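Local coordinates for protein transcriptional regulator, TetR family (Cytophaga hutchinsonii, PDB 3EUP) that probably binds operator DNA as a homodimer and regulates transcription of target genes, as TetR-family regulators do, at residues E18-V23 with E39-T44; F163-L168 with D194-I199. All coordinates share one frame; numbering follows the deposited sequence.

Contact 1: residues E18-V23 with E39-T44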
ATOM      1  N   GLU A  18      23.006   6.128   0.891  1.00 22.95           N
ATOM      2  CA  GLU A  18      23.053   4.677   1.119  1.00 23.58           C
ATOM      3  C   GLU A  18      22.761   4.293   2.562  1.00 23.81           C
ATOM      4  O   GLU A  18      22.058   3.333   2.800  1.00 23.43           O
ATOM      5  CB  GLU A  18      24.412   4.112   0.666  1.00 25.01           C
ATOM      6  CG  GLU A  18      24.471   4.111  -0.834  1.00 27.02           C
ATOM      7  CD  GLU A  18      25.781   3.753  -1.418  1.00 31.78           C
ATOM      8  OE1 GLU A  18      26.687   3.263  -0.669  1.00 32.16           O
ATOM      9  OE2 GLU A  18      25.872   3.968  -2.656  1.00 33.70           O
ATOM     10  N   SER A  19      23.285   5.065   3.511  1.00 23.94           N
ATOM     11  CA  SER A  19      23.177   4.755   4.931  1.00 23.90           C
ATOM     12  C   SER A  19      21.806   5.065   5.454  1.00 22.82           C
ATOM     13  O   SER A  19      21.325   4.398   6.379  1.00 22.13           O
ATOM     14  CB  SER A  19      24.151   5.615   5.741  1.00 23.54           C
ATOM     15  OG  SER A  19      25.462   5.287   5.394  1.00 29.30           O
ATOM     16  N   THR A  20      21.200   6.129   4.929  1.00 22.09           N
ATOM     17  CA  THR A  20      19.963   6.593   5.517  1.00 22.01           C
ATOM     18  C   THR A  20      18.729   6.120   4.793  1.00 22.35           C
ATOM     19  O   THR A  20      17.658   6.215   5.359  1.00 21.39           O
ATOM     20  CB  THR A  20      19.878   8.126   5.612  1.00 22.63           C
ATOM     21  OG1 THR A  20      19.860   8.693   4.290  1.00 19.61           O
ATOM     22  CG2 THR A  20      21.080   8.675   6.438  1.00 22.20           C
ATOM     23  N   ALA A  21      18.878   5.632   3.561  1.00 22.83           N
ATOM     24  CA  ALA A  21      17.727   5.158   2.765  1.00 23.19           C
ATOM     25  C   ALA A  21      16.902   4.048   3.458  1.00 23.58           C
ATOM     26  O   ALA A  21      15.661   4.032   3.339  1.00 25.19           O
ATOM     27  CB  ALA A  21      18.170   4.704   1.367  1.00 21.87           C
ATOM     28  N   PRO A  22      17.555   3.113   4.159  1.00 24.03           N
ATOM     29  CA  PRO A  22      16.778   2.091   4.901  1.00 24.09           C
ATOM     30  C   PRO A  22      16.003   2.683   6.074  1.00 24.43           C
ATOM     31  O   PRO A  22      14.927   2.184   6.428  1.00 25.42           O
ATOM     32  CB  PRO A  22      17.866   1.143   5.429  1.00 24.85           C
ATOM     33  CG  PRO A  22      19.024   1.377   4.558  1.00 25.02           C
ATOM     34  CD  PRO A  22      18.989   2.802   4.168  1.00 23.93           C
ATOM     35  N   VAL A  23      16.528   3.745   6.685  1.00 23.92           N
ATOM     36  CA  VAL A  23      15.821   4.396   7.774  1.00 23.50           C
ATOM     37  C   VAL A  23      14.622   5.146   7.190  1.00 22.86           C
ATOM     38  O   VAL A  23      13.514   5.077   7.747  1.00 23.65           O
ATOM     39  CB  VAL A  23      16.688   5.418   8.557  1.00 23.33           C
ATOM     40  CG1 VAL A  23      15.927   5.928   9.739  1.00 24.40           C
ATOM     41  CG2 VAL A  23      18.031   4.776   9.021  1.00 26.44           C
ATOM     42  N   GLU A  39      23.219   8.729  13.659  1.00 26.71           N
ATOM     43  CA  GLU A  39      23.551   7.355  14.056  1.00 27.72           C
ATOM     44  C   GLU A  39      23.771   6.463  12.843  1.00 26.67           C
ATOM     45  O   GLU A  39      24.731   5.717  12.792  1.00 27.30           O
ATOM     46  CB  GLU A  39      22.486   6.702  14.930  1.00 28.88           C
ATOM     47  CG  GLU A  39      22.396   7.216  16.367  1.00 33.50           C
ATOM     48  CD  GLU A  39      21.326   6.450  17.197  1.00 39.88           C
ATOM     49  OE1 GLU A  39      20.766   5.433  16.680  1.00 44.25           O
ATOM     50  OE2 GLU A  39      21.080   6.845  18.369  1.00 42.36           O
ATOM     51  N   ALA A  40      22.880   6.543  11.870  1.00 25.73           N
ATOM     52  CA  ALA A  40      22.966   5.722  10.632  1.00 25.05           C
ATOM     53  C   ALA A  40      24.255   6.004   9.833  1.00 24.08           C
ATOM     54  O   ALA A  40      24.863   5.082   9.310  1.00 22.88           O
ATOM     55  CB  ALA A  40      21.739   5.949   9.752  1.00 24.67           C
ATOM     56  N   THR A  41      24.675   7.265   9.790  1.00 22.58           N
ATOM     57  CA  THR A  41      25.831   7.655   9.003  1.00 22.36           C
ATOM     58  C   THR A  41      27.140   7.641   9.822  1.00 22.86           C
ATOM     59  O   THR A  41      28.231   7.623   9.255  1.00 22.80           O
ATOM     60  CB  THR A  41      25.628   9.086   8.422  1.00 22.55           C
ATOM     61  OG1 THR A  41      25.589  10.047   9.501  1.00 20.51           O
ATOM     62  CG2 THR A  41      24.343   9.164   7.577  1.00 20.75           C
ATOM     63  N   ASN A  42      27.025   7.676  11.150  1.00 22.79           N
ATOM     64  CA  ASN A  42      28.137   8.024  12.052  1.00 22.95           C
ATOM     65  C   ASN A  42      28.829   9.352  11.670  1.00 22.69           C
ATOM     66  O   ASN A  42      30.038   9.459  11.797  1.00 22.30           O
ATOM     67  CB  ASN A  42      29.197   6.888  12.141  1.00 23.44           C
ATOM     68  CG  ASN A  42      30.045   6.973  13.415  1.00 25.15           C
ATOM     69  OD1 ASN A  42      29.531   7.323  14.459  1.00 27.91           O
ATOM     70  ND2 ASN A  42      31.351   6.666  13.325  1.00 27.46           N
ATOM     71  N   LEU A  43      28.065  10.324  11.175  1.00 21.95           N
ATOM     72  CA  LEU A  43      28.588  11.630  10.781  1.00 22.13           C
ATOM     73  C   LEU A  43      27.891  12.700  11.556  1.00 22.42           C
ATOM     74  O   LEU A  43      26.773  12.504  12.008  1.00 22.02           O
ATOM     75  CB  LEU A  43      28.328  11.928   9.299  1.00 21.50           C
ATOM     76  CG  LEU A  43      28.947  10.987   8.277  1.00 21.42           C
ATOM     77  CD1 LEU A  43      28.719  11.500   6.862  1.00 21.06           C
ATOM     78  CD2 LEU A  43      30.390  10.837   8.534  1.00 21.09           C
ATOM     79  N   THR A  44      28.513  13.862  11.653  1.00 23.06           N
ATOM     80  CA  THR A  44      27.895  14.983  12.370  1.00 24.43           C
ATOM     81  C   THR A  44      26.795  15.619  11.545  1.00 25.84           C
ATOM     82  O   THR A  44      26.761  15.493  10.328  1.00 25.54           O
ATOM     83  CB  THR A  44      28.903  16.061  12.689  1.00 24.15           C
ATOM     84  OG1 THR A  44      29.477  16.534  11.473  1.00 25.65           O
ATOM     85  CG2 THR A  44      30.034  15.484  13.540  1.00 23.57           C
TER
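Thr41 OG1 is held from two directions along its own chain, while the methyl of the same residue meets Thr20 and Ser19 on the neighbouring helix. The hydroxyl bonds to the carbonyl O of Leu37, one turn back, and accepts from the backbone of Leu43, with Leu43 N to Thr41 OG1 at 3.0 Å and a bent N-H...O angle of 139°, an ST turn. This turn lies where helix 34-41 ends, in the helix-turn-helix of the TetR-type DNA-binding domain; Thr44 follows as N-cap of helix 45-48, its hydroxyl capping Ser47 N. With OG1 between the backbone N and the carbonyl carbon (chi1 66°), Thr41 CG2 is anti to the carbonyl carbon, where it meets Thr20 and Ser19 of helix 10-31. Thr20 adopts the same rotamer (chi1 65°), its hydroxyl bonded to Ile16 O and its methyl turned to meet the first. The two threonine side chains cross obliquely, and Thr20 CG2 lies 3.5 Å from Thr41 CG2, tighter than normal van der Waals contact. Such closeness fits small residues: the CA atoms of Ser19 and Thr41 are 5.7 Å apart. An alanine in place of Thr41 would probably leave Leu43 N without its side-chain acceptor and open a gap beside Thr20 CG2. Around this pair, Ser19 CB rests 4.0 Å from Thr41 CG2 and 3.7 Å from Ala40 O, its hydroxyl being engaged by Phe15 O. The neighbouring methyl, Ala40 CB, lies 3.7 Å from Ser19 O and touches Val23 CG2 at 4.0 Å.

Contact 2: residues F163-L168 with D194-I199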
ATOM      1  N   PHE A 163      -1.791  -1.617 -15.439  1.00 21.79           N
ATOM      2  CA  PHE A 163      -2.199  -1.076 -14.125  1.00 22.09           C
ATOM      3  C   PHE A 163      -2.632  -2.190 -13.185  1.00 21.42           C
ATOM      4  O   PHE A 163      -2.325  -2.128 -12.029  1.00 21.96           O
ATOM      5  CB  PHE A 163      -3.287   0.002 -14.198  1.00 21.16           C
ATOM      6  CG  PHE A 163      -2.767   1.368 -14.557  1.00 22.40           C
ATOM      7  CD1 PHE A 163      -1.858   2.017 -13.739  1.00 22.66           C
ATOM      8  CD2 PHE A 163      -3.199   2.010 -15.704  1.00 21.64           C
ATOM      9  CE1 PHE A 163      -1.371   3.256 -14.068  1.00 24.10           C
ATOM     10  CE2 PHE A 163      -2.719   3.275 -16.051  1.00 21.63           C
ATOM     11  CZ  PHE A 163      -1.813   3.908 -15.229  1.00 20.04           C
ATOM     12  N   SER A 164      -3.276  -3.228 -13.695  1.00 22.01           N
ATOM     13  CA  SER A 164      -3.707  -4.336 -12.849  1.00 22.34           C
ATOM     14  C   SER A 164      -2.555  -5.135 -12.269  1.00 21.77           C
ATOM     15  O   SER A 164      -2.654  -5.601 -11.136  1.00 23.43           O
ATOM     16  CB  SER A 164      -4.632  -5.279 -13.601  1.00 22.24           C
ATOM     17  OG  SER A 164      -5.730  -4.526 -14.092  1.00 25.76           O
ATOM     18  N   MET A 165      -1.490  -5.290 -13.043  1.00 21.66           N
ATOM     19  CA  MET A 165      -0.258  -5.970 -12.617  1.00 20.69           C
ATOM     20  C   MET A 165       0.321  -5.228 -11.432  1.00 19.84           C
ATOM     21  O   MET A 165       0.668  -5.841 -10.420  1.00 20.53           O
ATOM     22  CB  MET A 165       0.810  -5.998 -13.758  1.00 20.77           C
ATOM     23  CG  MET A 165       0.538  -6.956 -14.963  1.00 20.50           C
ATOM     24  SD  MET A 165       1.812  -6.842 -16.304  1.00 14.54           S
ATOM     25  CE  MET A 165       3.237  -7.340 -15.308  1.00 18.28           C
ATOM     26  N   ILE A 166       0.439  -3.909 -11.585  1.00 19.05           N
ATOM     27  CA  ILE A 166       0.943  -3.026 -10.551  1.00 19.23           C
ATOM     28  C   ILE A 166       0.125  -3.152  -9.293  1.00 19.05           C
ATOM     29  O   ILE A 166       0.664  -3.331  -8.212  1.00 19.29           O
ATOM     30  CB  ILE A 166       1.024  -1.574 -11.064  1.00 20.06           C
ATOM     31  CG1 ILE A 166       2.151  -1.486 -12.119  1.00 21.42           C
ATOM     32  CG2 ILE A 166       1.248  -0.586  -9.875  1.00 17.51           C
ATOM     33  CD1 ILE A 166       2.245  -0.158 -12.919  1.00 21.39           C
ATOM     34  N   ALA A 167      -1.193  -3.159  -9.440  1.00 19.65           N
ATOM     35  CA  ALA A 167      -2.066  -3.336  -8.309  1.00 19.55           C
ATOM     36  C   ALA A 167      -1.823  -4.657  -7.638  1.00 20.13           C
ATOM     37  O   ALA A 167      -1.784  -4.746  -6.409  1.00 20.83           O
ATOM     38  CB  ALA A 167      -3.549  -3.203  -8.730  1.00 19.36           C
ATOM     39  N   LEU A 168      -1.710  -5.705  -8.433  1.00 21.29           N
ATOM     40  CA  LEU A 168      -1.528  -7.015  -7.874  1.00 21.37           C
ATOM     41  C   LEU A 168      -0.199  -7.176  -7.136  1.00 20.76           C
ATOM     42  O   LEU A 168      -0.164  -7.823  -6.088  1.00 20.12           O
ATOM     43  CB  LEU A 168      -1.671  -8.082  -8.943  1.00 21.30           C
ATOM     44  CG  LEU A 168      -3.092  -8.428  -9.397  1.00 23.57           C
ATOM     45  CD1 LEU A 168      -3.011  -9.367 -10.649  1.00 19.76           C
ATOM     46  CD2 LEU A 168      -3.875  -9.041  -8.246  1.00 20.68           C
ATOM     47  N   ASP A 194      -2.132 -15.824 -13.577  1.00 26.12           N
ATOM     48  CA  ASP A 194      -3.414 -16.016 -14.275  1.00 26.80           C
ATOM     49  C   ASP A 194      -3.761 -14.810 -15.198  1.00 26.85           C
ATOM     50  O   ASP A 194      -4.262 -14.992 -16.305  1.00 26.41           O
ATOM     51  CB  ASP A 194      -4.557 -16.241 -13.277  1.00 27.37           C
ATOM     52  CG  ASP A 194      -4.327 -17.464 -12.383  1.00 30.30           C
ATOM     53  OD1 ASP A 194      -3.601 -18.388 -12.817  1.00 30.29           O
ATOM     54  OD2 ASP A 194      -4.864 -17.520 -11.250  1.00 30.38           O
ATOM     55  N   LEU A 195      -3.502 -13.588 -14.748  1.00 25.31           N
ATOM     56  CA  LEU A 195      -3.804 -12.424 -15.574  1.00 25.65           C
ATOM     57  C   LEU A 195      -3.058 -12.507 -16.902  1.00 26.00           C
ATOM     58  O   LEU A 195      -3.632 -12.313 -17.962  1.00 24.51           O
ATOM     59  CB  LEU A 195      -3.440 -11.115 -14.833  1.00 24.86           C
ATOM     60  CG  LEU A 195      -3.741  -9.760 -15.458  1.00 23.47           C
ATOM     61  CD1 LEU A 195      -5.276  -9.539 -15.572  1.00 27.13           C
ATOM     62  CD2 LEU A 195      -3.112  -8.655 -14.642  1.00 24.75           C
ATOM     63  N   ILE A 196      -1.770 -12.807 -16.835  1.00 26.86           N
ATOM     64  CA  ILE A 196      -0.941 -12.815 -18.044  1.00 27.47           C
ATOM     65  C   ILE A 196      -1.245 -14.031 -18.948  1.00 27.91           C
ATOM     66  O   ILE A 196      -1.363 -13.883 -20.200  1.00 27.34           O
ATOM     67  CB  ILE A 196       0.535 -12.648 -17.681  1.00 27.41           C
ATOM     68  CG1 ILE A 196       0.699 -11.263 -17.064  1.00 29.83           C
ATOM     69  CG2 ILE A 196       1.410 -12.797 -18.951  1.00 28.30           C
ATOM     70  CD1 ILE A 196       1.842 -11.163 -16.183  1.00 34.10           C
ATOM     71  N   ALA A 197      -1.488 -15.189 -18.322  1.00 27.57           N
ATOM     72  CA  ALA A 197      -1.966 -16.379 -19.059  1.00 27.11           C
ATOM     73  C   ALA A 197      -3.217 -16.037 -19.855  1.00 27.24           C
ATOM     74  O   ALA A 197      -3.384 -16.497 -20.970  1.00 26.94           O
ATOM     75  CB  ALA A 197      -2.250 -17.554 -18.126  1.00 26.65           C
ATOM     76  N   GLY A 198      -4.074 -15.200 -19.284  1.00 26.86           N
ATOM     77  CA  GLY A 198      -5.309 -14.821 -19.920  1.00 26.95           C
ATOM     78  C   GLY A 198      -5.143 -13.893 -21.108  1.00 27.12           C
ATOM     79  O   GLY A 198      -6.107 -13.677 -21.819  1.00 27.93           O
ATOM     80  N   ILE A 199      -3.962 -13.325 -21.334  1.00 26.71           N
ATOM     81  CA  ILE A 199      -3.775 -12.502 -22.517  1.00 26.62           C
ATOM     82  C   ILE A 199      -3.005 -13.265 -23.640  1.00 27.11           C
ATOM     83  O   ILE A 199      -2.860 -12.763 -24.744  1.00 25.46           O
ATOM     84  CB  ILE A 199      -3.109 -11.129 -22.216  1.00 26.50           C
ATOM     85  CG1 ILE A 199      -1.677 -11.289 -21.712  1.00 26.56           C
ATOM     86  CG2 ILE A 199      -3.960 -10.331 -21.216  1.00 27.31           C
ATOM     87  CD1 ILE A 199      -0.823 -10.021 -21.820  1.00 26.86           C
TER
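The two C-terminal helices, 158-179 and 182-197, pack as an antiparallel hairpin, the element that in TetR-family regulators pairs with its copy to form a four-helix bundle at the dimer interface. Within the hairpin, Leu195 makes three of the four side-chain contacts, placing one methyl among three residues of the facing helix. Its CG stands anti to the backbone N (chi1 -176°), and beyond it CD2 lies 3.8 Å from Ser164 CB, 4.0 Å from Met165 CG and 4.1 Å from Leu168 CD1. Positions 164, 165 and 168 span about one helical turn, which is why a single methyl can reach all three. Both Met165 and Leu168 run at a slant to the Leu195 side chain, and the CA atoms of Met165 and Leu195 remain 7.9 Å apart, a separation filled by side chains.

Evidence for the dimer role comes from what surrounds the pair. Ser164 OG is hydrogen-bonded to Ser191 OG of the second subunit as well as to Lys160 O of its own chain, and Asp194 OD2 forms a salt bridge with Lys160 NZ of the second subunit. Leu168 also packs on Leu168 of the second subunit. On another flank, Met165 and Ile196 both touch Leu88 of helix 84-88, which packs against the hairpin here. The methionine chain bends at its last torsion (chi3 61°), and its terminal methyl CE comes to 4.2 Å from Ile196 CD1, the two side chains crossing at about a right angle.

Contact 1 and contact 2 lie on opposite sides of the chain's centre, with their own centres 37 Å apart and nearest atoms about 20 Å apart, so neither touches the other. They come in series along the chain: 18-23 with 39-44 closes within the N-terminal DNA-binding domain before 163-168 with 194-199 opens near the C-terminus. They share no helix. Contact 1 joins helices 10-31 and 34-41, and the second subunit does not touch it; contact 2 joins helices 158-179 and 182-197 beside the second subunit. This separation is consistent with the TetR plan, in which DNA reading and dimerisation occupy distinct, all-helical domains.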